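Local coordinates for microcin B17-processing protein McbB (Escherichia coli str. K-12 substr. MG1655, PDB 6GRH), which is needed to process the inactive precursor of the antibiotic peptide microcin B17 into its active form, and carries a zinc ion bound by four cysteines, at residues T190-H193 and F194-I197; S171-K175 and E176-I180; I246-R249 and L250-L253. All coordinates share one frame; numbering follows the deposited sequence.

In the fold
All three contacts are largely buried, and contact 2 touches both of the others. Contact 2 is a beta hairpin within a mixed sheet, and the other two pack against it at different places. Contact 1 opens helix 193-204, with His193 and His196 touching Tyr172 of the hairpin. Contact 3, on helix 236-254 near the centre of the chain, reaches the hairpin where Ile246 meets Phe178 and Ser171; contacts 1 and 3 do not touch. Their chemistry differs accordingly: zinc-bound cysteines at the start of a helix in contact 1, aromatic packing with an exposed two-residue turn in contact 2, and an arginine-glutamate salt bridge and an arginine-glutamine bond in contact 3, where Lys247 and Arg248 also reach a second subunit.

Contact 1: residues T190-H193 and F194-I197; sequences TPCH and FCHI. With ZN (zinc ion), chain F.
The chain runs extended through Thr190 and Pro191 and turns into helix 193-204 at Cys192, the N-cap residue, which brings Cys192 and Cys195 close together one turn apart. Cys192 and Cys195 form the CxxC half of a four-cysteine zinc site, which Cys290 and Cys292 from the end of the chain complete. Both sulfurs bind the zinc ion; the SG atoms of Cys192 and Cys195 are each 2.3 Å from it. With chi1 at 83°, SG of Cys192 sits between its own backbone N and carbonyl carbon, which turns it to the metal and also to the edge of the Phe194 ring. Pro191 lies alongside the second ligand, its CB 3.6 Å from Cys195 CB.

The carbonyl of Cys192 is held by His196. ND1 of His196 donates to Cys192 O over 2.9 Å in a nearly straight bond that lies in the imidazole plane but arrives from above the carbonyl plane; His196 N adds a weak bond to the same oxygen. The strong side-chain bond, with the weak backbone one, ties the loop carrying the first ligand to the first turn of the helix, which carries the second.

His193 turns its ring edge to the face of Phe194 in a T-shaped pair, centroids 5.0 Å apart. The His193 ring is fixed by Asp181 at ND1 and Tyr148 at NE2. One turn on, Ile197 N donates to His193 O at 2.9 Å, nearly along the C=O axis.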
ATOM      1  N   THR B 190      -4.328 -20.919  -4.239  1.00 27.18           N
ATOM      2  CA  THR B 190      -3.606 -19.859  -3.530  1.00 26.51           C
ATOM      3  C   THR B 190      -2.138 -19.762  -3.999  1.00 26.18           C
ATOM      4  O   THR B 190      -1.599 -20.741  -4.530  1.00 25.97           O
ATOM      5  CB  THR B 190      -3.606 -20.075  -2.005  1.00 25.72           C
ATOM      6  OG1 THR B 190      -3.067 -21.352  -1.694  1.00 25.98           O
ATOM      7  CG2 THR B 190      -5.011 -19.985  -1.434  1.00 26.06           C
ATOM      8  N   PRO B 191      -1.496 -18.584  -3.806  1.00 25.40           N
ATOM      9  CA  PRO B 191      -0.135 -18.381  -4.306  1.00 25.49           C
ATOM     10  C   PRO B 191       0.911 -19.232  -3.633  1.00 25.30           C
ATOM     11  O   PRO B 191       0.872 -19.430  -2.440  1.00 24.28           O
ATOM     12  CB  PRO B 191       0.144 -16.895  -4.017  1.00 25.30           C
ATOM     13  CG  PRO B 191      -1.197 -16.263  -3.928  1.00 25.69           C
ATOM     14  CD  PRO B 191      -2.053 -17.324  -3.275  1.00 25.53           C
ATOM     15  N   CYS B 192       1.876 -19.650  -4.441  1.00 25.22           N
ATOM     16  CA  CYS B 192       2.941 -20.514  -4.032  1.00 25.32           C
ATOM     17  C   CYS B 192       4.110 -19.734  -3.432  1.00 23.88           C
ATOM     18  O   CYS B 192       4.064 -18.521  -3.323  1.00 23.90           O
ATOM     19  CB  CYS B 192       3.368 -21.337  -5.244  1.00 27.01           C
ATOM     20  SG  CYS B 192       4.521 -20.505  -6.360  1.00 27.04           S
ATOM     21  N   HIS B 193       5.127 -20.453  -2.989  1.00 23.24           N
ATOM     22  CA  HIS B 193       6.345 -19.837  -2.474  1.00 23.26           C
ATOM     23  C   HIS B 193       6.979 -18.783  -3.389  1.00 23.61           C
ATOM     24  O   HIS B 193       7.434 -17.737  -2.928  1.00 22.81           O
ATOM     25  CB  HIS B 193       7.396 -20.886  -2.259  1.00 23.36           C
ATOM     26  CG  HIS B 193       8.738 -20.324  -1.968  1.00 23.12           C
ATOM     27  ND1 HIS B 193       9.017 -19.649  -0.804  1.00 22.67           N
ATOM     28  CD2 HIS B 193       9.886 -20.346  -2.688  1.00 23.61           C
ATOM     29  CE1 HIS B 193      10.286 -19.268  -0.826  1.00 23.40           C
ATOM     30  NE2 HIS B 193      10.838 -19.683  -1.952  1.00 23.49           N
ATOM     31  N   PHE B 194       7.034 -19.079  -4.678  1.00 24.49           N
ATOM     32  CA  PHE B 194       7.705 -18.185  -5.637  1.00 25.04           C
ATOM     33  C   PHE B 194       6.916 -16.873  -5.780  1.00 24.73           C
ATOM     34  O   PHE B 194       7.503 -15.795  -5.888  1.00 24.02           O
ATOM     35  CB  PHE B 194       8.013 -18.930  -6.942  1.00 25.94           C
ATOM     36  CG  PHE B 194       8.989 -20.043  -6.740  1.00 26.27           C
ATOM     37  CD1 PHE B 194      10.324 -19.757  -6.452  1.00 26.72           C
ATOM     38  CD2 PHE B 194       8.566 -21.363  -6.702  1.00 26.83           C
ATOM     39  CE1 PHE B 194      11.219 -20.768  -6.169  1.00 27.50           C
ATOM     40  CE2 PHE B 194       9.466 -22.394  -6.453  1.00 27.30           C
ATOM     41  CZ  PHE B 194      10.790 -22.098  -6.178  1.00 27.88           C
ATOM     42  N   CYS B 195       5.588 -16.957  -5.670  1.00 24.80           N
ATOM     43  CA  CYS B 195       4.764 -15.768  -5.574  1.00 25.31           C
ATOM     44  C   CYS B 195       5.155 -14.883  -4.383  1.00 24.61           C
ATOM     45  O   CYS B 195       5.162 -13.647  -4.506  1.00 25.14           O
ATOM     46  CB  CYS B 195       3.274 -16.121  -5.528  1.00 26.11           C
ATOM     47  SG  CYS B 195       2.634 -16.825  -7.054  1.00 26.71           S
ATOM     48  N   HIS B 196       5.484 -15.513  -3.255  1.00 24.12           N
ATOM     49  CA  HIS B 196       5.867 -14.820  -2.030  1.00 24.01           C
ATOM     50  C   HIS B 196       7.249 -14.197  -2.120  1.00 25.20           C
ATOM     51  O   HIS B 196       7.424 -12.962  -1.856  1.00 24.69           O
ATOM     52  CB  HIS B 196       5.769 -15.749  -0.809  1.00 23.18           C
ATOM     53  CG  HIS B 196       4.366 -15.985  -0.374  1.00 22.93           C
ATOM     54  ND1 HIS B 196       3.535 -16.887  -0.998  1.00 23.26           N
ATOM     55  CD2 HIS B 196       3.613 -15.367   0.570  1.00 22.77           C
ATOM     56  CE1 HIS B 196       2.347 -16.853  -0.424  1.00 23.46           C
ATOM     57  NE2 HIS B 196       2.365 -15.931   0.523  1.00 23.08           N
ATOM     58  N   ILE B 197       8.228 -15.009  -2.500  0.50 25.63           N
ATOM     59  CA  ILE B 197       9.621 -14.574  -2.461  0.50 26.79           C
ATOM     60  C   ILE B 197       9.865 -13.418  -3.453  0.50 27.58           C
ATOM     61  O   ILE B 197      10.614 -12.500  -3.156  0.50 27.54           O
ATOM     62  CB  ILE B 197      10.577 -15.760  -2.681  0.50 27.41           C
ATOM     63  CG1 ILE B 197      11.966 -15.440  -2.131  0.50 28.19           C
ATOM     64  CG2 ILE B 197      10.649 -16.142  -4.141  0.50 27.98           C
ATOM     65  CD1 ILE B 197      12.738 -16.685  -1.787  0.50 28.70           C
TER
HETATM   66 ZN    ZN F 401       3.355 -18.967  -7.661  1.00 26.00          ZN

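Contact 2: residues S171-K175 and E176-I180; sequences SYYLK and ESFRI
Tyr172 offers a ring face to Arg179: CB of Arg179 stands over it in a CH-pi contact, 3.9 Å from the centroid of the Tyr172 ring and displaced toward the rim. The arginine chain bends at chi2 (-73°), bringing its guanidinium to within 15° of parallel with that ring. There NE donates to Ser177 OG from a tilted position, while NH2 gives a hydrogen bond to a water that in turn donates to Leu174 O. Trp200 adds a cation-pi partner, and Asp181 takes the phenol of Tyr172.

Tyr173 and Phe178 meet on the other face of the sheet. CD1 of Phe178 comes over the Tyr173 ring and lies 3.4 Å from Tyr173 CE1, yet the planes stand 33° apart, an oblique pairing. Beyond it, CZ of Phe178 reaches Ser171 CB at 3.7 Å.

Both pairings belong to an antiparallel beta hairpin, with Tyr172-Arg179 and Leu174-Ser177 as its hydrogen-bonded pairs. A type II' turn joins the strands, with Lys175 and Glu176 at its exposed corners; Lys175 has the positive phi that this turn requires.

Leu174 O closes the turn by accepting from Ser177 N at 2.8 Å. It also takes the Ser177 hydroxyl: OG of Ser177 lies 2.7 Å from Leu174 O, in the carbonyl plane and on a lone pair.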
ATOM      1  N   SER B 171       8.939 -21.866   5.153  1.00 23.55           N
ATOM      2  CA  SER B 171       9.537 -20.882   6.049  1.00 23.36           C
ATOM      3  C   SER B 171      11.051 -20.820   5.869  1.00 23.41           C
ATOM      4  O   SER B 171      11.697 -21.793   5.536  1.00 23.65           O
ATOM      5  CB  SER B 171       9.120 -21.137   7.508  1.00 22.75           C
ATOM      6  OG  SER B 171       9.624 -22.354   7.998  1.00 22.98           O
ATOM      7  N   TYR B 172      11.598 -19.625   6.020  1.00 23.27           N
ATOM      8  CA  TYR B 172      12.967 -19.315   5.598  1.00 23.95           C
ATOM      9  C   TYR B 172      13.292 -17.897   6.108  1.00 24.04           C
ATOM     10  O   TYR B 172      12.408 -17.196   6.625  1.00 22.73           O
ATOM     11  CB  TYR B 172      13.106 -19.416   4.047  1.00 24.18           C
ATOM     12  CG  TYR B 172      12.101 -18.582   3.315  1.00 23.47           C
ATOM     13  CD1 TYR B 172      10.820 -19.053   3.078  1.00 23.38           C
ATOM     14  CD2 TYR B 172      12.399 -17.279   2.937  1.00 23.95           C
ATOM     15  CE1 TYR B 172       9.875 -18.280   2.443  1.00 23.33           C
ATOM     16  CE2 TYR B 172      11.460 -16.490   2.309  1.00 23.41           C
ATOM     17  CZ  TYR B 172      10.210 -16.986   2.064  1.00 23.31           C
ATOM     18  OH  TYR B 172       9.275 -16.202   1.477  1.00 23.57           O
ATOM     19  N   TYR B 173      14.550 -17.503   5.962  1.00 24.98           N
ATOM     20  CA  TYR B 173      15.050 -16.258   6.477  1.00 25.58           C
ATOM     21  C   TYR B 173      15.471 -15.365   5.330  1.00 26.39           C
ATOM     22  O   TYR B 173      16.012 -15.820   4.349  1.00 26.15           O
ATOM     23  CB  TYR B 173      16.196 -16.503   7.449  1.00 26.19           C
ATOM     24  CG  TYR B 173      15.768 -17.352   8.624  1.00 25.92           C
ATOM     25  CD1 TYR B 173      15.295 -16.769   9.799  1.00 25.46           C
ATOM     26  CD2 TYR B 173      15.799 -18.756   8.546  1.00 26.08           C
ATOM     27  CE1 TYR B 173      14.888 -17.553  10.881  1.00 25.31           C
ATOM     28  CE2 TYR B 173      15.394 -19.551   9.615  1.00 26.23           C
ATOM     29  CZ  TYR B 173      14.929 -18.941  10.788  1.00 25.80           C
ATOM     30  OH  TYR B 173      14.516 -19.732  11.836  1.00 26.09           O
ATOM     31  N   LEU B 174      15.184 -14.078   5.459  1.00 27.16           N
ATOM     32  CA  LEU B 174      15.546 -13.106   4.448  1.00 28.55           C
ATOM     33  C   LEU B 174      15.935 -11.856   5.186  1.00 29.36           C
ATOM     34  O   LEU B 174      15.112 -11.313   5.930  1.00 27.89           O
ATOM     35  CB  LEU B 174      14.380 -12.812   3.500  1.00 28.71           C
ATOM     36  CG  LEU B 174      14.569 -11.670   2.483  1.00 29.56           C
ATOM     37  CD1 LEU B 174      15.750 -11.940   1.587  1.00 30.71           C
ATOM     38  CD2 LEU B 174      13.278 -11.502   1.698  1.00 29.28           C
ATOM     39  N   LYS B 175      17.197 -11.469   5.009  1.00 30.65           N
ATOM     40  CA  LYS B 175      17.812 -10.319   5.665  1.00 33.36           C
ATOM     41  C   LYS B 175      17.687 -10.435   7.187  1.00 33.31           C
ATOM     42  O   LYS B 175      18.261 -11.357   7.758  1.00 32.93           O
ATOM     43  CB  LYS B 175      17.241  -9.024   5.067  1.00 34.84           C
ATOM     44  CG  LYS B 175      17.634  -8.891   3.599  1.00 36.64           C
ATOM     45  CD  LYS B 175      17.293  -7.508   3.065  1.00 38.95           C
ATOM     46  CE  LYS B 175      17.818  -7.303   1.653  1.00 41.15           C
ATOM     47  NZ  LYS B 175      18.109  -5.859   1.431  1.00 43.30           N
ATOM     48  N   GLU B 176      16.904  -9.577   7.843  1.00 33.57           N
ATOM     49  CA  GLU B 176      16.711  -9.683   9.296  1.00 33.15           C
ATOM     50  C   GLU B 176      15.331 -10.237   9.646  1.00 30.12           C
ATOM     51  O   GLU B 176      14.863 -10.042  10.773  1.00 28.74           O
ATOM     52  CB  GLU B 176      16.921  -8.310   9.939  1.00 36.57           C
ATOM     53  CG  GLU B 176      18.324  -7.780   9.747  1.00 41.48           C
ATOM     54  CD  GLU B 176      18.515  -6.360  10.254  1.00 46.55           C
ATOM     55  OE1 GLU B 176      17.598  -5.516  10.093  1.00 49.89           O
ATOM     56  OE2 GLU B 176      19.609  -6.089  10.802  1.00 51.53           O
ATOM     57  N   SER B 177      14.663 -10.900   8.696  1.00 27.81           N
ATOM     58  CA  SER B 177      13.336 -11.429   8.929  1.00 26.96           C
ATOM     59  C   SER B 177      13.246 -12.938   8.851  1.00 25.67           C
ATOM     60  O   SER B 177      14.033 -13.604   8.147  1.00 25.86           O
ATOM     61  CB  SER B 177      12.334 -10.844   7.945  1.00 27.42           C
ATOM     62  OG  SER B 177      12.558 -11.361   6.640  1.00 28.77           O
ATOM     63  N   PHE B 178      12.261 -13.448   9.568  1.00 24.07           N
ATOM     64  CA  PHE B 178      11.780 -14.819   9.420  1.00 23.35           C
ATOM     65  C   PHE B 178      10.460 -14.715   8.645  1.00 22.78           C
ATOM     66  O   PHE B 178       9.553 -13.977   9.017  1.00 22.34           O
ATOM     67  CB  PHE B 178      11.614 -15.458  10.786  1.00 22.88           C
ATOM     68  CG  PHE B 178      11.091 -16.872  10.745  1.00 22.65           C
ATOM     69  CD1 PHE B 178      11.683 -17.821   9.937  1.00 22.79           C
ATOM     70  CD2 PHE B 178       9.984 -17.227  11.496  1.00 22.48           C
ATOM     71  CE1 PHE B 178      11.192 -19.114   9.887  1.00 22.93           C
ATOM     72  CE2 PHE B 178       9.488 -18.520  11.460  1.00 22.17           C
ATOM     73  CZ  PHE B 178      10.091 -19.471  10.648  1.00 22.21           C
ATOM     74  N   ARG B 179      10.365 -15.442   7.546  1.00 22.99           N
ATOM     75  CA  ARG B 179       9.190 -15.428   6.674  1.00 23.17           C
ATOM     76  C   ARG B 179       8.446 -16.738   6.743  1.00 22.86           C
ATOM     77  O   ARG B 179       9.051 -17.801   6.622  1.00 23.47           O
ATOM     78  CB  ARG B 179       9.625 -15.228   5.223  1.00 24.13           C
ATOM     79  CG  ARG B 179      10.384 -13.943   4.993  1.00 25.52           C
ATOM     80  CD  ARG B 179       9.447 -12.775   5.059  1.00 26.22           C
ATOM     81  NE  ARG B 179      10.174 -11.524   4.843  1.00 27.42           N
ATOM     82  CZ  ARG B 179       9.614 -10.352   4.548  1.00 28.07           C
ATOM     83  NH1 ARG B 179       8.298 -10.222   4.385  1.00 27.89           N
ATOM     84  NH2 ARG B 179      10.405  -9.304   4.380  1.00 29.14           N
ATOM     85  N   ILE B 180       7.136 -16.671   6.903  1.00 22.41           N
ATOM     86  CA  ILE B 180       6.308 -17.841   6.766  1.00 22.55           C
ATOM     87  C   ILE B 180       5.356 -17.508   5.625  1.00 22.23           C
ATOM     88  O   ILE B 180       4.542 -16.590   5.731  1.00 21.56           O
ATOM     89  CB  ILE B 180       5.513 -18.167   8.043  1.00 22.64           C
ATOM     90  CG1 ILE B 180       6.459 -18.409   9.234  1.00 22.99           C
ATOM     91  CG2 ILE B 180       4.596 -19.364   7.790  1.00 22.68           C
ATOM     92  CD1 ILE B 180       5.729 -18.478  10.551  1.00 23.30           C
TER
HETATM   93  O   HOH W   1      13.226  -9.197   4.667  1.00 43.55           O

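Contact 3: residues I246-R249 and L250-L253. With EDO (1,2-ethanediol), chain J.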
ATOM      1  N   ILE B 246       6.271 -21.121  14.269  1.00 23.18           N
ATOM      2  CA  ILE B 246       5.887 -22.335  13.537  1.00 22.93           C
ATOM      3  C   ILE B 246       4.775 -23.077  14.292  1.00 23.47           C
ATOM      4  O   ILE B 246       3.704 -23.394  13.728  1.00 22.28           O
ATOM      5  CB  ILE B 246       7.105 -23.237  13.277  1.00 23.56           C
ATOM      6  CG1 ILE B 246       8.088 -22.562  12.305  1.00 23.57           C
ATOM      7  CG2 ILE B 246       6.697 -24.589  12.696  1.00 23.77           C
ATOM      8  CD1 ILE B 246       9.420 -23.261  12.140  1.00 23.73           C
ATOM      9  N   LYS B 247       5.008 -23.318  15.581  1.00 23.54           N
ATOM     10  CA  LYS B 247       4.018 -23.986  16.405  1.00 24.09           C
ATOM     11  C   LYS B 247       2.667 -23.280  16.387  1.00 23.59           C
ATOM     12  O   LYS B 247       1.625 -23.909  16.136  1.00 22.71           O
ATOM     13  CB  LYS B 247       4.516 -24.131  17.843  1.00 25.26           C
ATOM     14  CG  LYS B 247       3.605 -25.056  18.636  1.00 26.89           C
ATOM     15  CD  LYS B 247       3.887 -25.013  20.119  1.00 28.51           C
ATOM     16  CE  LYS B 247       3.131 -23.869  20.764  1.00 27.98           C
ATOM     17  NZ  LYS B 247       3.351 -23.984  22.209  1.00 28.55           N
ATOM     18  N   ARG B 248       2.686 -21.962  16.624  1.00 22.98           N
ATOM     19  CA  ARG B 248       1.446 -21.222  16.659  1.00 23.06           C
ATOM     20  C   ARG B 248       0.741 -21.168  15.327  1.00 22.81           C
ATOM     21  O   ARG B 248      -0.477 -21.238  15.282  1.00 22.40           O
ATOM     22  CB  ARG B 248       1.620 -19.817  17.198  1.00 23.03           C
ATOM     23  CG  ARG B 248       1.949 -19.802  18.663  1.00 23.90           C
ATOM     24  CD  ARG B 248       0.877 -20.496  19.512  1.00 24.28           C
ATOM     25  NE  ARG B 248       1.004 -20.054  20.887  1.00 24.93           N
ATOM     26  CZ  ARG B 248       0.566 -20.698  21.956  1.00 26.09           C
ATOM     27  NH1 ARG B 248      -0.076 -21.863  21.864  1.00 26.74           N
ATOM     28  NH2 ARG B 248       0.749 -20.136  23.143  1.00 27.08           N
ATOM     29  N   ARG B 249       1.506 -21.102  14.250  1.00 23.21           N
ATOM     30  CA  ARG B 249       0.910 -21.136  12.942  1.00 23.67           C
ATOM     31  C   ARG B 249       0.257 -22.486  12.633  1.00 23.42           C
ATOM     32  O   ARG B 249      -0.868 -22.542  12.133  1.00 23.28           O
ATOM     33  CB  ARG B 249       1.939 -20.678  11.880  1.00 24.76           C
ATOM     34  CG  ARG B 249       1.342 -20.545  10.501  1.00 25.21           C
ATOM     35  CD  ARG B 249       0.442 -19.329  10.426  1.00 25.97           C
ATOM     36  NE  ARG B 249      -0.145 -19.222   9.104  1.00 26.65           N
ATOM     37  CZ  ARG B 249      -1.436 -19.105   8.812  1.00 27.29           C
ATOM     38  NH1 ARG B 249      -2.382 -19.009   9.760  1.00 28.23           N
ATOM     39  NH2 ARG B 249      -1.789 -19.042   7.528  1.00 27.53           N
ATOM     40  N   LEU B 250       0.941 -23.571  12.920  1.00 24.42           N
ATOM     41  CA  LEU B 250       0.353 -24.897  12.768  1.00 25.77           C
ATOM     42  C   LEU B 250      -0.872 -25.065  13.631  1.00 25.53           C
ATOM     43  O   LEU B 250      -1.872 -25.672  13.212  1.00 25.36           O
ATOM     44  CB  LEU B 250       1.365 -26.005  13.104  1.00 27.36           C
ATOM     45  CG  LEU B 250       2.299 -26.491  12.001  1.00 28.68           C
ATOM     46  CD1 LEU B 250       3.312 -27.450  12.597  1.00 29.12           C
ATOM     47  CD2 LEU B 250       1.540 -27.125  10.837  1.00 28.77           C
ATOM     48  N   GLN B 251      -0.782 -24.547  14.860  1.00 25.79           N
ATOM     49  CA  GLN B 251      -1.901 -24.578  15.788  1.00 26.08           C
ATOM     50  C   GLN B 251      -3.120 -23.849  15.229  1.00 25.96           C
ATOM     51  O   GLN B 251      -4.227 -24.409  15.263  1.00 25.25           O
ATOM     52  CB  GLN B 251      -1.478 -24.053  17.144  1.00 26.77           C
ATOM     53  CG  GLN B 251      -2.565 -24.117  18.197  1.00 27.64           C
ATOM     54  CD  GLN B 251      -2.052 -23.826  19.590  1.00 28.82           C
ATOM     55  OE1 GLN B 251      -0.868 -23.527  19.792  1.00 30.23           O
ATOM     56  NE2 GLN B 251      -2.915 -24.009  20.570  1.00 28.60           N
ATOM     57  N   GLU B 252      -2.914 -22.653  14.648  1.00 26.71           N
ATOM     58  CA  GLU B 252      -3.998 -21.911  14.026  1.00 27.74           C
ATOM     59  C   GLU B 252      -4.700 -22.708  12.950  1.00 26.56           C
ATOM     60  O   GLU B 252      -5.925 -22.678  12.853  1.00 26.25           O
ATOM     61  CB  GLU B 252      -3.506 -20.624  13.343  1.00 29.94           C
ATOM     62  CG  GLU B 252      -3.133 -19.515  14.271  1.00 32.37           C
ATOM     63  CD  GLU B 252      -2.374 -18.371  13.570  1.00 34.64           C
ATOM     64  OE1 GLU B 252      -2.322 -18.320  12.320  1.00 32.78           O
ATOM     65  OE2 GLU B 252      -1.823 -17.522  14.308  1.00 38.32           O
ATOM     66  N   LEU B 253      -3.909 -23.387  12.135  1.00 25.69           N
ATOM     67  CA  LEU B 253      -4.403 -24.091  10.950  1.00 25.90           C
ATOM     68  C   LEU B 253      -5.001 -25.460  11.245  1.00 27.03           C
ATOM     69  O   LEU B 253      -6.035 -25.794  10.665  1.00 28.39           O
ATOM     70  CB  LEU B 253      -3.281 -24.261   9.913  1.00 25.30           C
ATOM     71  CG  LEU B 253      -2.803 -22.938   9.273  1.00 24.90           C
ATOM     72  CD1 LEU B 253      -1.467 -23.147   8.587  1.00 24.54           C
ATOM     73  CD2 LEU B 253      -3.825 -22.407   8.294  1.00 25.56           C
TER
HETATM   74  C1  EDO J 405       0.159 -22.281  25.789  0.50 38.61           C
HETATM   75  O1  EDO J 405      -0.967 -21.690  25.134  0.50 37.48           O
HETATM   76  C2  EDO J 405       0.688 -21.281  26.802  0.50 38.23           C
HETATM   77  O2  EDO J 405       2.004 -21.632  27.225  0.50 39.20           O
HETATM   78  O   HOH W   2      -1.642 -24.340  23.338  1.00 41.06           O
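Arg249 and Glu252 form a salt bridge on helix 236-254: NH1 of Arg249 stands 2.7 Å from Glu252 OE1, and the two side chains cross at about a right angle. OE1 is met nearly along its C-O axis, with the guanidinium and carboxylate planes 62° apart. CD1 of Leu253 sits over the centre of one guanidinium face, and Phe266 O takes NH2. Lys247 makes a second salt bridge, to Glu238 of the second subunit, another copy of this protein.

Among the hydrogen bonds outside the salt bridges, Arg248 runs beside Gln251 and gives NH1 to Gln251 OE1 at 2.8 Å, with the oxygen in the guanidinium plane. A water accepts from both Arg248 NH1 and Gln251 NE2, and a 1,2-ethanediol, probably from the crystallisation liquor, lies 3.1 Å from Arg248 NH2 through its O1. The backbone keeps the alpha-helical i to i+4 pattern, as in Leu250 N to Ile246 O at 2.9 Å.

Apolar packing is slight within the turn, Ile246 CG2 only approaching Leu250 CD1. These two residues instead face Trp142 of strand 139-144 and Trp115 of helix 111-115.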